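Local atomic coordinates of putative sugar binding protein (Salmonella enterica subsp. enterica serovar Typhimurium, PDB entry 3KNZ), a protein that probably binds phosphosugars or related carbohydrate derivatives through its two SIS-type domains, although its exact substrate and reaction are not established. Residues G49-I53 against W75-P79; W39-L45 against A175-Q180. All blocks are in the same frame, centred on the assembly; numbering follows the deposited sequence.

Interaction 1: residues G49-I53 against W75-P79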
loop_
_atom_site.group_PDB
_atom_site.type_symbol
_atom_site.label_atom_id
_atom_site.label_comp_id
_atom_site.label_asym_id
_atom_site.label_seq_id
_atom_site.Cartn_x
_atom_site.Cartn_y
_atom_site.Cartn_z
ATOM N N GLY A 49 -5.465 -23.630 15.845
ATOM C CA GLY A 49 -4.663 -22.534 16.396
ATOM C C GLY A 49 -4.176 -21.437 15.463
ATOM O O GLY A 49 -2.992 -21.098 15.463
ATOM N N VAL A 50 -5.088 -20.880 14.669
ATOM C CA VAL A 50 -4.768 -19.758 13.787
ATOM C C VAL A 50 -4.743 -18.481 14.627
ATOM O O VAL A 50 -5.686 -18.204 15.367
ATOM C CB VAL A 50 -5.797 -19.612 12.655
ATOM C CG1 VAL A 50 -5.702 -18.227 12.017
ATOM C CG2 VAL A 50 -5.612 -20.719 11.628
ATOM N N THR A 51 -3.674 -17.701 14.507
ATOM C CA THR A 51 -3.510 -16.501 15.324
ATOM C C THR A 51 -3.805 -15.191 14.594
ATOM O O THR A 51 -3.899 -14.138 15.229
ATOM C CB THR A 51 -2.083 -16.431 15.888
ATOM O OG1 THR A 51 -1.164 -16.112 14.836
ATOM C CG2 THR A 51 -1.697 -17.769 16.527
ATOM N N ARG A 52 -3.950 -15.241 13.273
ATOM C CA ARG A 52 -4.244 -14.030 12.498
ATOM C C ARG A 52 -4.763 -14.365 11.096
ATOM O O ARG A 52 -4.566 -15.478 10.593
ATOM C CB ARG A 52 -2.983 -13.160 12.383
ATOM C CG ARG A 52 -1.886 -13.755 11.484
ATOM C CD ARG A 52 -0.540 -13.021 11.603
ATOM N NE ARG A 52 -0.663 -11.562 11.573
ATOM C CZ ARG A 52 -0.677 -10.775 12.651
ATOM N NH1 ARG A 52 -0.562 -11.286 13.871
ATOM N NH2 ARG A 52 -0.795 -9.462 12.509
ATOM N N ILE A 53 -5.453 -13.416 10.473
ATOM C CA ILE A 53 -5.896 -13.615 9.095
ATOM C C ILE A 53 -5.058 -12.707 8.201
ATOM O O ILE A 53 -4.797 -11.556 8.547
ATOM C CB ILE A 53 -7.410 -13.320 8.853
ATOM C CG1 ILE A 53 -8.316 -14.270 9.648
ATOM C CG2 ILE A 53 -7.751 -13.445 7.358
ATOM C CD1 ILE A 53 -8.504 -13.881 11.081
ATOM N N TRP A 75 -15.097 -9.189 14.193
ATOM C CA TRP A 75 -15.844 -10.433 14.335
ATOM C C TRP A 75 -15.014 -11.710 14.353
ATOM O O TRP A 75 -15.485 -12.739 14.829
ATOM C CB TRP A 75 -16.959 -10.489 13.297
ATOM C CG TRP A 75 -17.990 -9.440 13.578
ATOM C CD1 TRP A 75 -18.265 -8.332 12.835
ATOM C CD2 TRP A 75 -18.846 -9.372 14.729
ATOM N NE1 TRP A 75 -19.261 -7.596 13.435
ATOM C CE2 TRP A 75 -19.632 -8.214 14.596
ATOM C CE3 TRP A 75 -19.039 -10.195 15.847
ATOM C CZ2 TRP A 75 -20.590 -7.856 15.535
ATOM C CZ3 TRP A 75 -19.987 -9.836 16.779
ATOM C CH2 TRP A 75 -20.750 -8.678 16.619
ATOM N N CYS A 76 -13.789 -11.651 13.847
ATOM C CA CYS A 76 -12.887 -12.798 13.931
ATOM C C CYS A 76 -12.134 -12.725 15.253
ATOM O O CYS A 76 -11.663 -13.734 15.761
ATOM C CB CYS A 76 -11.900 -12.816 12.770
ATOM S SG CYS A 76 -12.666 -13.106 11.164
ATOM N N ALA A 77 -12.033 -11.518 15.805
ATOM C CA ALA A 77 -11.342 -11.292 17.073
ATOM C C ALA A 77 -9.861 -11.616 16.925
ATOM O O ALA A 77 -9.208 -12.031 17.866
ATOM C CB ALA A 77 -11.969 -12.128 18.173
ATOM N N LEU A 78 -9.344 -11.416 15.721
ATOM C CA LEU A 78 -7.943 -11.674 15.404
ATOM C C LEU A 78 -7.399 -10.529 14.573
ATOM O O LEU A 78 -8.163 -9.783 13.952
ATOM C CB LEU A 78 -7.796 -12.963 14.588
ATOM C CG LEU A 78 -8.062 -14.298 15.278
ATOM C CD1 LEU A 78 -8.033 -15.432 14.265
ATOM C CD2 LEU A 78 -7.042 -14.522 16.381
ATOM N N PRO A 79 -6.071 -10.365 14.574
ATOM C CA PRO A 79 -5.503 -9.356 13.700
ATOM C C PRO A 79 -5.781 -9.730 12.253
ATOM O O PRO A 79 -5.830 -10.915 11.929
ATOM C CB PRO A 79 -4.000 -9.452 13.979
ATOM C CG PRO A 79 -3.891 -10.031 15.333
ATOM C CD PRO A 79 -5.069 -10.948 15.484
#

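Interaction 2: residues W39-L45 against A175-Q180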
loop_
_atom_site.group_PDB
_atom_site.type_symbol
_atom_site.label_atom_id
_atom_site.label_comp_id
_atom_site.label_asym_id
_atom_site.label_seq_id
_atom_site.Cartn_x
_atom_site.Cartn_y
_atom_site.Cartn_z
ATOM N N TRP A 39 -18.364 -22.120 6.991
ATOM C CA TRP A 39 -18.367 -22.767 8.297
ATOM C C TRP A 39 -17.193 -23.730 8.486
ATOM O O TRP A 39 -16.559 -23.715 9.541
ATOM C CB TRP A 39 -19.715 -23.440 8.578
ATOM C CG TRP A 39 -20.767 -22.418 8.904
ATOM C CD1 TRP A 39 -21.652 -21.831 8.035
ATOM C CD2 TRP A 39 -21.006 -21.819 10.185
ATOM N NE1 TRP A 39 -22.440 -20.920 8.705
ATOM C CE2 TRP A 39 -22.062 -20.890 10.023
ATOM C CE3 TRP A 39 -20.439 -21.985 11.455
ATOM C CZ2 TRP A 39 -22.563 -20.134 11.087
ATOM C CZ3 TRP A 39 -20.933 -21.233 12.508
ATOM C CH2 TRP A 39 -21.985 -20.319 12.318
ATOM N N ARG A 40 -16.884 -24.548 7.483
ATOM C CA ARG A 40 -15.739 -25.460 7.599
ATOM C C ARG A 40 -14.469 -24.672 7.877
ATOM O O ARG A 40 -13.667 -25.056 8.725
ATOM C CB ARG A 40 -15.550 -26.309 6.343
ATOM C CG ARG A 40 -16.570 -27.423 6.187
ATOM C CD ARG A 40 -16.218 -28.352 5.032
ATOM N NE ARG A 40 -16.222 -27.653 3.747
ATOM C CZ ARG A 40 -17.306 -27.454 2.996
ATOM N NH1 ARG A 40 -18.502 -27.894 3.387
ATOM N NH2 ARG A 40 -17.192 -26.804 1.846
ATOM N N ALA A 41 -14.295 -23.569 7.154
ATOM C CA ALA A 41 -13.135 -22.694 7.333
ATOM C C ALA A 41 -13.145 -22.078 8.732
ATOM O O ALA A 41 -12.101 -21.949 9.368
ATOM C CB ALA A 41 -13.112 -21.602 6.261
ATOM N N ALA A 42 -14.325 -21.696 9.212
ATOM C CA ALA A 42 -14.449 -21.127 10.548
ATOM C C ALA A 42 -14.098 -22.181 11.601
ATOM O O ALA A 42 -13.419 -21.888 12.587
ATOM C CB ALA A 42 -15.848 -20.590 10.766
ATOM N N GLN A 43 -14.556 -23.410 11.387
ATOM C CA GLN A 43 -14.263 -24.509 12.309
ATOM C C GLN A 43 -12.768 -24.820 12.324
ATOM O O GLN A 43 -12.164 -24.938 13.390
ATOM C CB GLN A 43 -15.042 -25.763 11.921
ATOM C CG GLN A 43 -14.686 -26.994 12.755
ATOM C CD GLN A 43 -15.349 -28.262 12.237
ATOM O OE1 GLN A 43 -16.280 -28.205 11.429
ATOM N NE2 GLN A 43 -14.867 -29.417 12.697
ATOM N N ALA A 44 -12.181 -24.946 11.135
ATOM C CA ALA A 44 -10.758 -25.259 10.992
ATOM C C ALA A 44 -9.866 -24.192 11.629
ATOM O O ALA A 44 -8.823 -24.495 12.212
ATOM C CB ALA A 44 -10.409 -25.423 9.522
ATOM N N LEU A 45 -10.285 -22.941 11.504
ATOM C CA LEU A 45 -9.549 -21.824 12.061
ATOM C C LEU A 45 -9.485 -21.949 13.576
ATOM O O LEU A 45 -8.413 -21.862 14.170
ATOM C CB LEU A 45 -10.227 -20.512 11.648
ATOM C CG LEU A 45 -9.710 -19.199 12.237
ATOM C CD1 LEU A 45 -10.329 -18.021 11.501
ATOM C CD2 LEU A 45 -9.987 -19.101 13.735
ATOM N N ALA A 175 -19.121 -16.192 10.274
ATOM C CA ALA A 175 -19.011 -17.630 10.481
ATOM C C ALA A 175 -18.019 -17.905 11.615
ATOM O O ALA A 175 -18.272 -18.751 12.474
ATOM C CB ALA A 175 -18.579 -18.331 9.201
ATOM N N VAL A 176 -16.900 -17.178 11.628
ATOM C CA VAL A 176 -15.898 -17.346 12.679
ATOM C C VAL A 176 -16.471 -16.926 14.035
ATOM O O VAL A 176 -16.264 -17.610 15.042
ATOM C CB VAL A 176 -14.594 -16.555 12.377
ATOM C CG1 VAL A 176 -13.676 -16.527 13.599
ATOM C CG2 VAL A 176 -13.877 -17.148 11.159
ATOM N N ALA A 177 -17.198 -15.809 14.054
ATOM C CA ALA A 177 -17.816 -15.325 15.297
ATOM C C ALA A 177 -18.853 -16.338 15.805
ATOM O O ALA A 177 -18.995 -16.544 17.013
ATOM C CB ALA A 177 -18.447 -13.942 15.095
ATOM N N GLY A 178 -19.564 -16.978 14.883
ATOM C CA GLY A 178 -20.549 -17.988 15.254
ATOM C C GLY A 178 -19.912 -19.210 15.896
ATOM O O GLY A 178 -20.299 -19.607 16.992
ATOM N N GLN A 179 -18.946 -19.814 15.207
ATOM C CA GLN A 179 -18.233 -20.981 15.729
ATOM C C GLN A 179 -17.669 -20.738 17.119
ATOM O O GLN A 179 -17.751 -21.605 17.985
ATOM C CB GLN A 179 -17.082 -21.374 14.803
ATOM C CG GLN A 179 -17.460 -22.315 13.685
ATOM C CD GLN A 179 -17.633 -23.749 14.161
ATOM O OE1 GLN A 179 -17.072 -24.146 15.183
ATOM N NE2 GLN A 179 -18.392 -24.540 13.405
ATOM N N GLN A 180 -17.104 -19.556 17.330
ATOM C CA GLN A 180 -16.476 -19.224 18.599
ATOM C C GLN A 180 -17.475 -18.673 19.615
ATOM O O GLN A 180 -17.091 -18.110 20.634
ATOM C CB GLN A 180 -15.322 -18.253 18.339
ATOM C CG GLN A 180 -14.289 -18.857 17.378
ATOM C CD GLN A 180 -13.185 -17.909 16.949
ATOM O OE1 GLN A 180 -13.215 -16.712 17.237
ATOM N NE2 GLN A 180 -12.201 -18.449 16.232
#

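Interaction 1: residues G49-I53 against W75-P79
I53 N donates to P79 O in a nearly straight backbone hydrogen bond of 2.9 Å (172° at the hydrogen). P79 has no N-H of its own to give, but its carbonyl serves as acceptor here. Beside this bond, L78 points toward 49-53: its CD1 lies 3.6 Å from I53 CD1, the two side chains crossing at about a right angle, while its CD2 meets T51 O at 3.4 Å. With CG1 beside the backbone N (chi1 -63°), I53 carries CD1 up to L78 and also to C76 CB, 3.9 Å away. P79 CB lies over one face of the R52 guanidinium, 3.5 Å from NH2; the bend at chi3 (-45°) helps turn the group there.

Further out, D81 takes R52 NE in a salt bridge and continues the backbone pairing with I53, and K98 O binds T51 OG1. A77, the first residue past helix 59-76, has positive phi. The contact thus belongs to a beta-alpha-beta unit of the SIS domain: the backbone bond sits where the chain enters strand 80-83 beside strand 52-56, apolar groups of L78, I53 and V50 pack next to it, and D81 probably offsets the like charge of R52 of the second subunit, close to R52 NH2.

Interaction 2: residues W39-L45 against A175-Q180
A42 and V176 stand where the two backbones come together, their CA atoms 4.6 Å apart. Helix 39-45 and helix 175-179 cross at 55°, with axes 8.4 Å apart at closest approach, and small residues make this possible. A42 points its methyl toward the other helix, where CB rests 3.5 Å from A175 O and touches the CB of A175 as well as CG2 of V176. That carbonyl remains engaged within its own helix by Q179 N.

Farther along, L45 sends CD1 to V176 CG2 at 3.7 Å, a crossing of two branched side chains at about a right angle. L45 is long enough to span the gap beyond A42, and both of these residues are buried. The pair joins helix 36-47 to helix 161-179 beside the parallel five-stranded sheet of this SIS domain, an alpha-beta-alpha fold; V176 also touches C76 of helix 59-76.

At the other end W39 lays one indole face toward A175, and its rim reaches on to G178, whose lack of a side chain lets W39 CH2 approach G178 CA to 4.0 Å. Q179, partly exposed, folds at chi2 (-77°), bringing its CG within 3.7 Å of W39 CE3 while the amide passes over the backbone and CB of Q43; ring and amide planes are 63° apart. The flexible aliphatic part of Q179 thereby fills the angle between indole and helix, and its NE2 stays near both W39 CE3 and Q43 CB. Q180, the first residue past the helix, extends its chain so that NE2 lies 3.4 Å from L45 CD2, while T46 OG1 and R182 bind the two ends of its amide.

The two interactions lie side by side in the first SIS domain, their centres 11 Å apart, and interaction 1 is nested inside the long loop of chain that interaction 2 closes. Helix 36-47 is followed by strand 52-56 after a short loop, so the segments 39-45 and 49-53 are near neighbours: V50 CB packs on L45 O at 3.8 Å. The end of helix 59-76 also meets helix 161-179, where W75 O lies 3.2 Å from A177 CB and C76 CA lies 3.8 Å from V176 CG1. C76 of interaction 1 thus touches V176 of interaction 2, linking the packing of 49-53 on 75-79 to the helix packing of 39-45 with 175-180.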